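Local coordinates for protein mercuric reductase (Metallosphaera sedula, PDB 4YWO) that probably catalyses the NADPH-dependent reduction of mercuric ion to elemental mercury, working as a homodimeric flavoenzyme with bound FAD, at residues S61-L65 and E188-M192; A221-M225 and T347-L351; L356-A361 and K392-M396; V427-I431 and R445-F451. The contacts are given in a common frame with arbitrary orientation. Residues are numbered along the deposited sequence.

Interaction 1 of 4, residues S61-L65 and E188-M192. With FAD (flavin-adenine dinucleotide), chain B.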
loop_
_atom_site.group_PDB
_atom_site.type_symbol
_atom_site.label_atom_id
_atom_site.label_comp_id
_atom_site.label_asym_id
_atom_site.label_seq_id
_atom_site.Cartn_x
_atom_site.Cartn_y
_atom_site.Cartn_z
ATOM N N SER A 61 -5.894 -14.409 12.769
ATOM C CA SER A 61 -4.888 -13.596 13.463
ATOM C C SER A 61 -4.985 -12.105 12.969
ATOM O O SER A 61 -5.033 -11.146 13.798
ATOM C CB SER A 61 -3.516 -14.131 13.426
ATOM O OG SER A 61 -3.049 -14.248 12.139
ATOM N N LYS A 62 -5.128 -11.953 11.678
ATOM C CA LYS A 62 -5.261 -10.556 11.146
ATOM C C LYS A 62 -6.574 -9.986 11.570
ATOM O O LYS A 62 -6.685 -8.771 11.746
ATOM C CB LYS A 62 -4.967 -10.539 9.632
ATOM C CG LYS A 62 -3.430 -10.388 9.270
ATOM C CD LYS A 62 -2.367 -11.133 10.164
ATOM C CE LYS A 62 -1.813 -12.311 9.631
ATOM N NZ LYS A 62 -0.914 -12.801 10.729
ATOM N N ARG A 63 -7.632 -10.782 11.649
ATOM C CA ARG A 63 -8.883 -10.224 12.119
ATOM C C ARG A 63 -8.745 -9.707 13.528
ATOM O O ARG A 63 -9.220 -8.600 13.853
ATOM C CB ARG A 63 -10.018 -11.246 12.008
ATOM C CG ARG A 63 -11.334 -10.793 12.633
ATOM C CD ARG A 63 -11.918 -9.599 11.829
ATOM N NE ARG A 63 -13.276 -9.405 12.234
ATOM C CZ ARG A 63 -14.047 -8.473 11.724
ATOM N NH1 ARG A 63 -13.611 -7.657 10.778
ATOM N NH2 ARG A 63 -15.273 -8.321 12.247
ATOM N N MET A 64 -8.132 -10.504 14.415
ATOM C CA MET A 64 -8.044 -10.036 15.796
ATOM C C MET A 64 -7.092 -8.825 15.935
ATOM O O MET A 64 -7.321 -7.904 16.731
ATOM C CB MET A 64 -7.557 -11.105 16.710
ATOM C CG MET A 64 -8.489 -12.284 16.849
ATOM S SD MET A 64 -10.232 -11.817 17.138
ATOM C CE MET A 64 -10.170 -10.843 18.525
ATOM N N LEU A 65 -6.063 -8.725 15.092
ATOM C CA LEU A 65 -5.202 -7.546 15.138
ATOM C C LEU A 65 -5.920 -6.328 14.625
ATOM O O LEU A 65 -5.673 -5.231 15.157
ATOM C CB LEU A 65 -3.898 -7.756 14.249
ATOM C CG LEU A 65 -2.879 -8.696 14.898
ATOM C CD1 LEU A 65 -1.929 -9.193 13.834
ATOM C CD2 LEU A 65 -2.121 -7.939 15.926
ATOM N N GLU A 188 3.151 -10.427 16.941
ATOM C CA GLU A 188 1.741 -10.255 16.645
ATOM C C GLU A 188 0.813 -10.573 17.829
ATOM O O GLU A 188 -0.016 -9.830 18.184
ATOM C CB GLU A 188 1.343 -11.058 15.425
ATOM C CG GLU A 188 1.913 -10.496 14.089
ATOM C CD GLU A 188 1.464 -11.265 12.850
ATOM O OE1 GLU A 188 0.721 -12.292 13.026
ATOM O OE2 GLU A 188 1.866 -10.891 11.662
ATOM N N PHE A 189 1.032 -11.745 18.457
ATOM C CA PHE A 189 0.167 -12.071 19.614
ATOM C C PHE A 189 0.424 -11.187 20.774
ATOM O O PHE A 189 -0.496 -10.881 21.556
ATOM C CB PHE A 189 0.332 -13.595 20.002
ATOM C CG PHE A 189 -0.390 -14.519 19.074
ATOM C CD1 PHE A 189 -1.761 -14.667 19.215
ATOM C CD2 PHE A 189 0.264 -15.337 18.170
ATOM C CE1 PHE A 189 -2.496 -15.419 18.371
ATOM C CE2 PHE A 189 -0.506 -16.205 17.342
ATOM C CZ PHE A 189 -1.908 -16.166 17.424
ATOM N N ALA A 190 1.678 -10.786 21.045
ATOM C CA ALA A 190 1.927 -9.860 22.128
ATOM C C ALA A 190 1.225 -8.536 21.924
ATOM O O ALA A 190 0.606 -8.000 22.876
ATOM C CB ALA A 190 3.389 -9.631 22.374
ATOM N N GLN A 191 1.254 -7.960 20.734
ATOM C CA GLN A 191 0.551 -6.750 20.506
ATOM C C GLN A 191 -0.970 -6.960 20.596
ATOM O O GLN A 191 -1.643 -6.173 21.194
ATOM C CB GLN A 191 0.894 -6.150 19.142
ATOM C CG GLN A 191 0.100 -4.882 18.909
ATOM C CD GLN A 191 0.599 -4.128 17.639
ATOM O OE1 GLN A 191 -0.135 -4.199 16.625
ATOM N NE2 GLN A 191 1.429 -3.174 17.870
ATOM N N MET A 192 -1.501 -8.046 20.052
ATOM C CA MET A 192 -2.861 -8.371 20.089
ATOM C C MET A 192 -3.366 -8.422 21.539
ATOM O O MET A 192 -4.322 -7.707 21.875
ATOM C CB MET A 192 -3.132 -9.723 19.440
ATOM C CG MET A 192 -4.565 -10.225 19.347
ATOM S SD MET A 192 -4.675 -11.970 18.893
ATOM C CE MET A 192 -3.856 -12.012 17.275
HETATM P PA FAD B . -1.079 -26.671 5.809
HETATM O O1A FAD B . -2.143 -25.696 5.366
HETATM O O2A FAD B . -0.923 -27.001 7.275
HETATM O O5B FAD B . -1.291 -28.048 5.003
HETATM C C5B FAD B . -1.334 -29.294 5.696
HETATM C C4B FAD B . -2.738 -29.879 5.601
HETATM O O4B FAD B . -2.670 -31.217 5.101
HETATM C C3B FAD B . -3.410 -29.923 6.964
HETATM O O3B FAD B . -4.609 -29.143 6.945
HETATM C C2B FAD B . -3.741 -31.378 7.226
HETATM O O2B FAD B . -5.154 -31.539 7.379
HETATM C C1B FAD B . -3.256 -32.152 6.011
HETATM N N9A FAD B . -2.240 -33.151 6.426
HETATM C C8A FAD B . -1.143 -32.898 7.164
HETATM N N7A FAD B . -0.419 -34.028 7.369
HETATM C C5A FAD B . -1.061 -35.037 6.751
HETATM C C6A FAD B . -0.842 -36.491 6.571
HETATM N N6A FAD B . 0.238 -37.109 7.109
HETATM N N1A FAD B . -1.755 -37.182 5.853
HETATM C C2A FAD B . -2.832 -36.580 5.314
HETATM N N3A FAD B . -3.093 -35.265 5.436
HETATM C C4A FAD B . -2.260 -34.454 6.131
HETATM N N1 FAD B . 1.341 -16.694 6.404
HETATM C C2 FAD B . 1.189 -15.549 5.692
HETATM O O2 FAD B . 1.617 -15.512 4.518
HETATM N N3 FAD B . 0.596 -14.452 6.197
HETATM C C4 FAD B . 0.113 -14.412 7.444
HETATM O O4 FAD B . -0.433 -13.376 7.885
HETATM C C4X FAD B . 0.238 -15.623 8.290
HETATM N N5 FAD B . -0.225 -15.663 9.560
HETATM C C5X FAD B . -0.095 -16.784 10.307
HETATM C C6 FAD B . -0.578 -16.802 11.611
HETATM C C7 FAD B . -0.449 -17.949 12.386
HETATM C C7M FAD B . -0.974 -17.966 13.797
HETATM C C8 FAD B . 0.207 -19.159 11.822
HETATM C C8M FAD B . 0.345 -20.400 12.665
HETATM C C9 FAD B . 0.692 -19.145 10.521
HETATM C C9A FAD B . 0.562 -17.999 9.745
HETATM N N10 FAD B . 1.051 -17.976 8.424
HETATM C C10 FAD B . 0.900 -16.794 7.675
HETATM C "C1'" FAD B . 1.702 -19.153 7.844
HETATM C "C2'" FAD B . 0.729 -19.862 6.909
HETATM O "O2'" FAD B . -0.505 -20.102 7.594
HETATM C "C3'" FAD B . 1.306 -21.186 6.422
HETATM O "O3'" FAD B . 2.612 -20.967 5.879
HETATM C "C4'" FAD B . 0.412 -21.813 5.359
HETATM O "O4'" FAD B . -0.830 -22.208 5.950
HETATM C "C5'" FAD B . 1.083 -23.027 4.728
HETATM O "O5'" FAD B . 0.088 -23.893 4.186
HETATM P P FAD B . 0.442 -25.420 3.825
HETATM O O1P FAD B . -0.654 -25.962 2.938
HETATM O O2P FAD B . 1.879 -25.477 3.366
HETATM O O3P FAD B . 0.341 -26.152 5.254
HETATM O O HOH W 1 2.437 -13.056 10.168
HETATM O O HOH W 2 -3.255 -4.258 16.527
#
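Two buried helical segments, 61-65 and 188-192, run roughly side by side in the same sense: their N-to-C directions differ by 33° and their axes come within 10.1 Å. The backbones are nearest at Leu65 and Met192, whose CA atoms lie 5.5 Å apart. Here the filling is apolar, with Met64 CB 3.7 Å from Met192 SD and Leu65 CD2 4.1 Å from Met192 CB. Toward the flavin the contact turns polar. The CA-to-CB bond of Lys62 points away, yet its long side chain brings NZ to 2.9 Å from Glu188 OE1, a salt bridge whose hydrogen bond is weak. The same NZ donates to Ser61 OG at 2.9 Å and to FAD N5 at 3.2 Å. Ser61 OG is also hydrogen-bonded to Gly57 O, and Glu188 OE2 accepts from the backbone of Phe346. Lys62 follows closely on the Cys53-Cys58 disulfide. The ammonium group of Lys62, held by Glu188, sets a positive charge beside N5, consistent with tuning of the flavin's redox chemistry, as in relatives.

Interaction 2 of 4, residues A221-M225 and T347-L351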
loop_
_atom_site.group_PDB
_atom_site.type_symbol
_atom_site.label_atom_id
_atom_site.label_comp_id
_atom_site.label_asym_id
_atom_site.label_seq_id
_atom_site.Cartn_x
_atom_site.Cartn_y
_atom_site.Cartn_z
ATOM N N ALA A 221 11.284 -3.368 16.493
ATOM C CA ALA A 221 10.413 -4.424 17.081
ATOM C C ALA A 221 10.305 -4.196 18.597
ATOM O O ALA A 221 9.208 -4.218 19.186
ATOM C CB ALA A 221 10.905 -5.784 16.732
ATOM N N ARG A 222 11.462 -3.930 19.255
ATOM C CA ARG A 222 11.409 -3.648 20.656
ATOM C C ARG A 222 10.614 -2.445 21.031
ATOM O O ARG A 222 9.801 -2.439 21.985
ATOM C CB ARG A 222 12.852 -3.662 21.245
ATOM C CG ARG A 222 12.739 -3.476 22.718
ATOM C CD ARG A 222 14.009 -3.129 23.485
ATOM N NE ARG A 222 14.729 -4.315 23.707
ATOM C CZ ARG A 222 14.658 -5.080 24.769
ATOM N NH1 ARG A 222 13.914 -4.768 25.833
ATOM N NH2 ARG A 222 15.444 -6.093 24.819
ATOM N N ARG A 223 10.765 -1.341 20.271
ATOM C CA ARG A 223 10.057 -0.113 20.502
ATOM C C ARG A 223 8.558 -0.274 20.331
ATOM O O ARG A 223 7.764 0.278 21.138
ATOM C CB ARG A 223 10.510 0.962 19.545
ATOM C CG ARG A 223 11.919 1.356 19.806
ATOM C CD ARG A 223 12.247 2.407 18.781
ATOM N NE ARG A 223 13.528 3.065 19.078
ATOM C CZ ARG A 223 14.299 3.574 18.169
ATOM N NH1 ARG A 223 13.941 3.615 16.886
ATOM N NH2 ARG A 223 15.474 4.121 18.536
ATOM N N ILE A 224 8.183 -1.059 19.301
ATOM C CA ILE A 224 6.763 -1.339 19.028
ATOM C C ILE A 224 6.160 -2.061 20.171
ATOM O O ILE A 224 5.075 -1.696 20.646
ATOM C CB ILE A 224 6.574 -2.044 17.694
ATOM C CG1 ILE A 224 7.033 -1.077 16.577
ATOM C CG2 ILE A 224 5.087 -2.427 17.487
ATOM C CD1 ILE A 224 7.290 -1.773 15.237
ATOM N N MET A 225 6.831 -3.096 20.637
ATOM C CA MET A 225 6.313 -3.808 21.804
ATOM C C MET A 225 6.181 -2.968 23.082
ATOM O O MET A 225 5.121 -2.975 23.741
ATOM C CB MET A 225 7.153 -5.011 22.060
ATOM C CG MET A 225 7.161 -6.123 21.004
ATOM S SD MET A 225 5.547 -6.894 20.685
ATOM C CE MET A 225 4.960 -5.890 19.292
ATOM N N THR A 347 1.899 -6.413 13.012
ATOM C CA THR A 347 1.754 -5.434 14.002
ATOM C C THR A 347 1.387 -4.063 13.371
ATOM O O THR A 347 1.507 -3.886 12.210
ATOM C CB THR A 347 3.048 -5.270 14.791
ATOM O OG1 THR A 347 4.186 -5.106 13.909
ATOM C CG2 THR A 347 3.350 -6.536 15.658
ATOM N N GLN A 348 1.037 -3.144 14.237
ATOM C CA GLN A 348 0.895 -1.728 13.855
ATOM C C GLN A 348 1.996 -1.011 14.592
ATOM O O GLN A 348 2.049 -0.970 15.854
ATOM C CB GLN A 348 -0.408 -1.192 14.345
ATOM C CG GLN A 348 -0.544 0.317 13.981
ATOM C CD GLN A 348 -1.845 0.877 14.332
ATOM O OE1 GLN A 348 -2.404 0.554 15.417
ATOM N NE2 GLN A 348 -2.402 1.761 13.446
ATOM N N PRO A 349 2.900 -0.315 13.913
ATOM C CA PRO A 349 3.096 -0.332 12.424
ATOM C C PRO A 349 3.611 -1.677 11.966
ATOM O O PRO A 349 4.110 -2.470 12.801
ATOM C CB PRO A 349 4.106 0.746 12.202
ATOM C CG PRO A 349 4.994 0.685 13.413
ATOM C CD PRO A 349 3.988 0.456 14.555
ATOM N N ASN A 350 3.471 -1.931 10.688
ATOM C CA ASN A 350 3.926 -3.175 10.061
ATOM C C ASN A 350 5.468 -3.222 9.928
ATOM O O ASN A 350 6.175 -2.178 9.895
ATOM C CB ASN A 350 3.416 -3.326 8.667
ATOM C CG ASN A 350 1.920 -3.390 8.441
ATOM O OD1 ASN A 350 1.480 -3.136 7.299
ATOM N ND2 ASN A 350 1.111 -3.648 9.458
ATOM N N LEU A 351 5.990 -4.452 9.907
ATOM C CA LEU A 351 7.409 -4.674 9.509
ATOM C C LEU A 351 7.311 -5.471 8.256
ATOM O O LEU A 351 6.550 -6.487 8.203
ATOM C CB LEU A 351 8.214 -5.453 10.545
ATOM C CG LEU A 351 8.287 -4.772 11.944
ATOM C CD1 LEU A 351 7.189 -5.312 12.785
ATOM C CD2 LEU A 351 9.664 -4.989 12.578
#
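A helix of one domain resting on the entry to a strand of the next illustrates how domains are joined in this family: 221-225 belongs to helix 215-227, which accompanies a parallel Rossmann-type sheet, whereas 347-351 leads into strand 350-355 of the antiparallel sheet of the dimerisation domain. No hydrogen bond crosses between the segments; the contact is apolar. Ile224 is its centre, pointing toward the loop and placing CD1 3.8 Å from Pro349 CG and 4.3 Å from Leu351 CD1, while its CG2 packs 3.7 Å from Gln348 O. Ala221 CB meets Leu351 CD2 at 4.4 Å, and Met225 CE reaches Thr347 CG2 at 4.0 Å. Val406 of strand 399-407 also touches Ile224, Pro349 and Leu351, continuing the apolar patch into the sheet. Polar interactions instead shape the loop itself, where the peptide bond before Pro349 is cis. Asn350 ND2 donates to Thr347 O at 2.8 Å, and Thr347 OG1 donates to Pro349 O at 2.9 Å.

Interaction 3 of 4, residues L356-A361 and K392-M396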
loop_
_atom_site.group_PDB
_atom_site.type_symbol
_atom_site.label_atom_id
_atom_site.label_comp_id
_atom_site.label_asym_id
_atom_site.label_seq_id
_atom_site.Cartn_x
_atom_site.Cartn_y
_atom_site.Cartn_z
ATOM N N LEU A 356 17.196 -9.766 -0.131
ATOM C CA LEU A 356 18.351 -9.968 0.731
ATOM C C LEU A 356 18.487 -8.862 1.779
ATOM O O LEU A 356 18.228 -7.657 1.509
ATOM C CB LEU A 356 19.577 -9.915 -0.164
ATOM C CG LEU A 356 19.656 -10.939 -1.283
ATOM C CD1 LEU A 356 21.005 -10.748 -1.990
ATOM C CD2 LEU A 356 19.585 -12.303 -0.716
ATOM N N THR A 357 19.016 -9.247 2.917
ATOM C CA THR A 357 19.481 -8.235 3.855
ATOM C C THR A 357 20.801 -7.657 3.314
ATOM O O THR A 357 21.428 -8.216 2.445
ATOM C CB THR A 357 19.745 -8.796 5.276
ATOM O OG1 THR A 357 20.826 -9.776 5.184
ATOM C CG2 THR A 357 18.511 -9.383 5.907
ATOM N N GLU A 358 21.214 -6.487 3.825
ATOM C CA GLU A 358 22.501 -5.930 3.446
ATOM C C GLU A 358 23.677 -6.912 3.742
ATOM O O GLU A 358 24.544 -7.107 2.883
ATOM C CB GLU A 358 22.716 -4.590 4.146
ATOM C CG GLU A 358 24.038 -3.981 3.704
ATOM C CD GLU A 358 24.323 -2.625 4.270
ATOM O OE1 GLU A 358 23.521 -2.108 5.050
ATOM O OE2 GLU A 358 25.340 -2.071 3.810
ATOM N N ALA A 359 23.663 -7.520 4.893
ATOM C CA ALA A 359 24.724 -8.498 5.267
ATOM C C ALA A 359 24.710 -9.668 4.332
ATOM O O ALA A 359 25.758 -10.105 3.870
ATOM C CB ALA A 359 24.533 -8.992 6.662
ATOM N N GLU A 360 23.512 -10.182 3.960
ATOM C CA GLU A 360 23.460 -11.272 2.991
ATOM C C GLU A 360 24.008 -10.874 1.664
ATOM O O GLU A 360 24.669 -11.662 1.010
ATOM C CB GLU A 360 22.017 -11.795 2.803
ATOM C CG GLU A 360 21.552 -12.533 3.992
ATOM C CD GLU A 360 20.049 -12.700 4.079
ATOM O OE1 GLU A 360 19.291 -12.147 3.240
ATOM O OE2 GLU A 360 19.614 -13.495 4.942
ATOM N N ALA A 361 23.735 -9.661 1.165
ATOM C CA ALA A 361 24.217 -9.217 -0.111
ATOM C C ALA A 361 25.766 -9.063 -0.033
ATOM O O ALA A 361 26.480 -9.406 -0.987
ATOM C CB ALA A 361 23.574 -7.920 -0.499
ATOM N N LYS A 392 14.733 0.589 4.149
ATOM C CA LYS A 392 16.132 0.247 3.785
ATOM C C LYS A 392 16.121 -0.457 2.449
ATOM O O LYS A 392 15.314 -1.369 2.211
ATOM C CB LYS A 392 16.720 -0.678 4.803
ATOM C CG LYS A 392 18.185 -1.017 4.621
ATOM C CD LYS A 392 18.671 -1.746 5.903
ATOM C CE LYS A 392 20.146 -1.880 5.892
ATOM N NZ LYS A 392 20.619 -2.545 7.159
ATOM N N MET A 393 17.006 -0.046 1.575
ATOM C CA MET A 393 17.120 -0.581 0.212
ATOM C C MET A 393 18.522 -1.070 -0.033
ATOM O O MET A 393 19.476 -0.378 0.395
ATOM C CB MET A 393 16.660 0.449 -0.815
ATOM C CG MET A 393 16.665 0.010 -2.313
ATOM S SD MET A 393 15.987 1.232 -3.404
ATOM C CE MET A 393 14.250 0.953 -3.119
ATOM N N VAL A 394 18.654 -2.240 -0.609
ATOM C CA VAL A 394 19.938 -2.858 -0.865
ATOM C C VAL A 394 20.095 -3.153 -2.338
ATOM O O VAL A 394 19.169 -3.683 -2.963
ATOM C CB VAL A 394 20.076 -4.170 -0.107
ATOM C CG1 VAL A 394 21.425 -4.825 -0.332
ATOM C CG2 VAL A 394 19.748 -4.080 1.385
ATOM N N THR A 395 21.230 -2.734 -2.947
ATOM C CA THR A 395 21.410 -2.996 -4.405
ATOM C C THR A 395 22.661 -3.841 -4.568
ATOM O O THR A 395 23.561 -3.789 -3.751
ATOM C CB THR A 395 21.558 -1.744 -5.293
ATOM O OG1 THR A 395 22.770 -1.017 -4.877
ATOM C CG2 THR A 395 20.336 -0.809 -5.156
ATOM N N MET A 396 22.700 -4.673 -5.628
ATOM C CA MET A 396 23.887 -5.521 -5.911
ATOM C C MET A 396 24.085 -5.309 -7.415
ATOM O O MET A 396 23.178 -5.530 -8.215
ATOM C CB MET A 396 23.570 -6.955 -5.530
ATOM C CG MET A 396 24.324 -8.021 -6.350
ATOM S SD MET A 396 25.917 -7.963 -5.575
ATOM C CE MET A 396 25.437 -9.232 -4.358
#
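Val394, with chi1 at t, spreads its two methyl groups beneath the first turn of helix 358-362. CG2 lies 3.7 Å from Glu358 N and 3.9 Å from Leu356 O, and CG1 is 3.8 Å from Ala361 CB. The small Ala361 side chain points toward the strand. Next along the strand on this face, Met396 bends through chi2 and chi3 angles of 78° and 90°, which bring its CE back to 3.5 Å from Ala361 O. Lys392, by contrast, is extended, all four of its chi angles being t, and Glu358 is likewise t at chi1 and chi2. Glu358 OE1 therefore approaches Lys392 CE at 3.5 Å, but its separation of 3.6 Å from Lys392 NZ makes a long salt bridge; Glu358 also pairs with Arg362, and Lys392 with Glu214 and Glu216. The contact is a short helix packed along strand 390-396 on one face of the antiparallel sheet of the dimerisation domain, that strand lying between strands 399-407 and 368-374. Met393 and Thr395 point away from the helix. At the helix start Thr357 is the N-cap of a capping box. Its p rotamer turns OG1 to accept from Glu360 N at 3.0 Å, and Glu360, m at chi1, folds back so that OE1 accepts from Thr357 N at 2.9 Å.

Interaction 4 of 4, residues V427-I431 and R445-F451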
loop_
_atom_site.group_PDB
_atom_site.type_symbol
_atom_site.label_atom_id
_atom_site.label_comp_id
_atom_site.label_asym_id
_atom_site.label_seq_id
_atom_site.Cartn_x
_atom_site.Cartn_y
_atom_site.Cartn_z
ATOM N N VAL A 427 17.905 1.713 -9.123
ATOM C CA VAL A 427 17.418 2.916 -8.497
ATOM C C VAL A 427 16.913 3.972 -9.500
ATOM O O VAL A 427 15.914 4.610 -9.272
ATOM C CB VAL A 427 18.360 3.542 -7.410
ATOM C CG1 VAL A 427 18.792 2.510 -6.369
ATOM C CG2 VAL A 427 19.487 4.214 -8.081
ATOM N N HIS A 428 17.547 4.105 -10.676
ATOM C CA HIS A 428 17.003 5.094 -11.648
ATOM C C HIS A 428 15.691 4.724 -12.126
ATOM O O HIS A 428 14.911 5.588 -12.393
ATOM C CB HIS A 428 17.969 5.188 -12.845
ATOM C CG HIS A 428 19.266 5.839 -12.465
ATOM N ND1 HIS A 428 20.400 5.114 -12.146
ATOM C CD2 HIS A 428 19.580 7.140 -12.253
ATOM C CE1 HIS A 428 21.372 5.945 -11.803
ATOM N NE2 HIS A 428 20.902 7.178 -11.876
ATOM N N ASP A 429 15.397 3.443 -12.220
ATOM C CA ASP A 429 14.051 2.967 -12.634
ATOM C C ASP A 429 13.003 3.445 -11.633
ATOM O O ASP A 429 11.937 3.909 -12.015
ATOM C CB ASP A 429 13.915 1.448 -12.748
ATOM C CG ASP A 429 14.756 0.822 -13.910
ATOM O OD1 ASP A 429 14.812 1.516 -14.966
ATOM O OD2 ASP A 429 15.185 -0.359 -13.770
ATOM N N LEU A 430 13.315 3.371 -10.386
ATOM C CA LEU A 430 12.384 3.892 -9.388
ATOM C C LEU A 430 12.282 5.393 -9.424
ATOM O O LEU A 430 11.208 5.974 -9.291
ATOM C CB LEU A 430 12.758 3.405 -8.009
ATOM C CG LEU A 430 12.184 2.120 -7.510
ATOM C CD1 LEU A 430 10.659 2.196 -7.419
ATOM C CD2 LEU A 430 12.532 0.978 -8.440
ATOM N N ILE A 431 13.417 6.085 -9.521
ATOM C CA ILE A 431 13.392 7.515 -9.656
ATOM C C ILE A 431 12.535 8.020 -10.811
ATOM O O ILE A 431 11.815 9.041 -10.670
ATOM C CB ILE A 431 14.841 8.046 -9.697
ATOM C CG1 ILE A 431 15.472 7.686 -8.356
ATOM C CG2 ILE A 431 14.865 9.561 -9.917
ATOM C CD1 ILE A 431 16.961 7.848 -8.335
ATOM N N ARG A 445 10.668 5.424 -3.541
ATOM C CA ARG A 445 11.388 6.301 -4.453
ATOM C C ARG A 445 12.310 7.230 -3.645
ATOM O O ARG A 445 13.407 7.500 -4.078
ATOM C CB ARG A 445 10.365 7.083 -5.326
ATOM C CG ARG A 445 10.994 8.126 -6.268
ATOM C CD ARG A 445 9.975 8.663 -7.313
ATOM N NE ARG A 445 10.676 9.572 -8.192
ATOM C CZ ARG A 445 11.027 10.792 -7.865
ATOM N NH1 ARG A 445 10.735 11.310 -6.662
ATOM N NH2 ARG A 445 11.700 11.482 -8.768
ATOM N N LEU A 446 11.913 7.642 -2.444
ATOM C CA LEU A 446 12.777 8.505 -1.656
ATOM C C LEU A 446 13.993 7.832 -1.224
ATOM O O LEU A 446 15.145 8.452 -1.239
ATOM C CB LEU A 446 12.011 9.034 -0.447
ATOM C CG LEU A 446 10.815 9.961 -0.727
ATOM C CD1 LEU A 446 9.991 10.176 0.515
ATOM C CD2 LEU A 446 11.354 11.266 -1.359
ATOM N N VAL A 447 13.914 6.563 -0.836
ATOM C CA VAL A 447 15.156 5.884 -0.519
ATOM C C VAL A 447 16.022 5.644 -1.733
ATOM O O VAL A 447 17.265 5.623 -1.642
ATOM C CB VAL A 447 14.912 4.579 0.317
ATOM C CG1 VAL A 447 14.316 3.465 -0.488
ATOM C CG2 VAL A 447 16.163 4.100 1.055
ATOM N N ALA A 448 15.430 5.401 -2.893
ATOM C CA ALA A 448 16.197 5.314 -4.173
ATOM C C ALA A 448 16.987 6.636 -4.410
ATOM O O ALA A 448 18.200 6.551 -4.860
ATOM C CB ALA A 448 15.222 5.046 -5.338
ATOM N N LEU A 449 16.377 7.758 -4.168
ATOM C CA LEU A 449 17.007 9.086 -4.341
ATOM C C LEU A 449 18.241 9.235 -3.406
ATOM O O LEU A 449 19.212 9.958 -3.703
ATOM C CB LEU A 449 16.046 10.185 -4.082
ATOM C CG LEU A 449 15.042 10.453 -5.200
ATOM C CD1 LEU A 449 13.959 11.330 -4.674
ATOM C CD2 LEU A 449 15.704 11.138 -6.387
ATOM N N ALA A 450 18.210 8.505 -2.292
ATOM C CA ALA A 450 19.304 8.552 -1.296
ATOM C C ALA A 450 20.579 7.966 -1.801
ATOM O O ALA A 450 21.640 8.197 -1.142
ATOM C CB ALA A 450 18.909 7.898 0.020
ATOM N N PHE A 451 20.596 7.241 -2.921
ATOM C CA PHE A 451 21.734 6.538 -3.422
ATOM C C PHE A 451 22.726 7.544 -3.964
ATOM O O PHE A 451 23.914 7.410 -3.750
ATOM C CB PHE A 451 21.447 5.424 -4.409
ATOM C CG PHE A 451 21.054 4.137 -3.682
ATOM C CD1 PHE A 451 19.788 4.050 -3.127
ATOM C CD2 PHE A 451 21.961 3.133 -3.332
ATOM C CE1 PHE A 451 19.460 2.951 -2.439
ATOM C CE2 PHE A 451 21.634 2.002 -2.692
ATOM C CZ PHE A 451 20.306 1.903 -2.139
#
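Helix-helix packing on the dimerisation domain is at work here: helix 427-431 and the segment 445-449 of helix 442-449 cross at -129°, their axes 8.6 Å apart at closest approach. The polar part of the contact shows how a helix's C-terminal carbonyl can be satisfied from another helix. Ile431 O, at the last residue of its short helix, accepts two hydrogen bonds from one guanidinium, from Arg445 NE at 2.8 Å and from Arg445 NH2 at 3.1 Å. The carbonyl oxygen lies at the edge of the guanidinium, near its plane. The aliphatic part of the arginine packs alongside, with Arg445 CD 3.6 Å from Leu430 O, and Arg319 of the second subunit packs against the same residue. Within the helices the main chain serves itself: Ile431 N donates to Val427 O at 2.9 Å, and Leu449 N to Arg445 O at 3.0 Å. Farther along, Phe451 N donates to Ala448 O at 3.2 Å. Asp429, which does not touch the partner helix, accepts through OD2 from the backbone amide of Thr426. The remaining contact is apolar. Small Ala448 allows close approach, its CB lying 4.0 Å from each of Val427 CB, Leu430 CB and Ile431 CG1. At the far end Val427 CG1 sits over the face of the Phe451 ring in a CH-pi contact, 4.0 Å from the centroid and 22° off the ring normal.

Read from the N terminus, the four contacts come in series, each closing before the next opens, so none nests within or crosses another. Interaction 1 closes a loop of 122 residues between helices 58-78 and 184-194. Interaction 2 closes one of 121, tying helix 215-227 to the dimerisation domain; the two meet where Gln191 OE1 lies 2.9 Å from Gln348 N, a probable hydrogen bond. Interaction 3 spans only 30 residues and interaction 4 only 13. These last two share strand 390-396: helix 358-362 packs on one face of it, helices 427-431 and 442-449 on the other, where Met393 meets Val447 and Phe451, and Thr395 meets Val427 and Phe451.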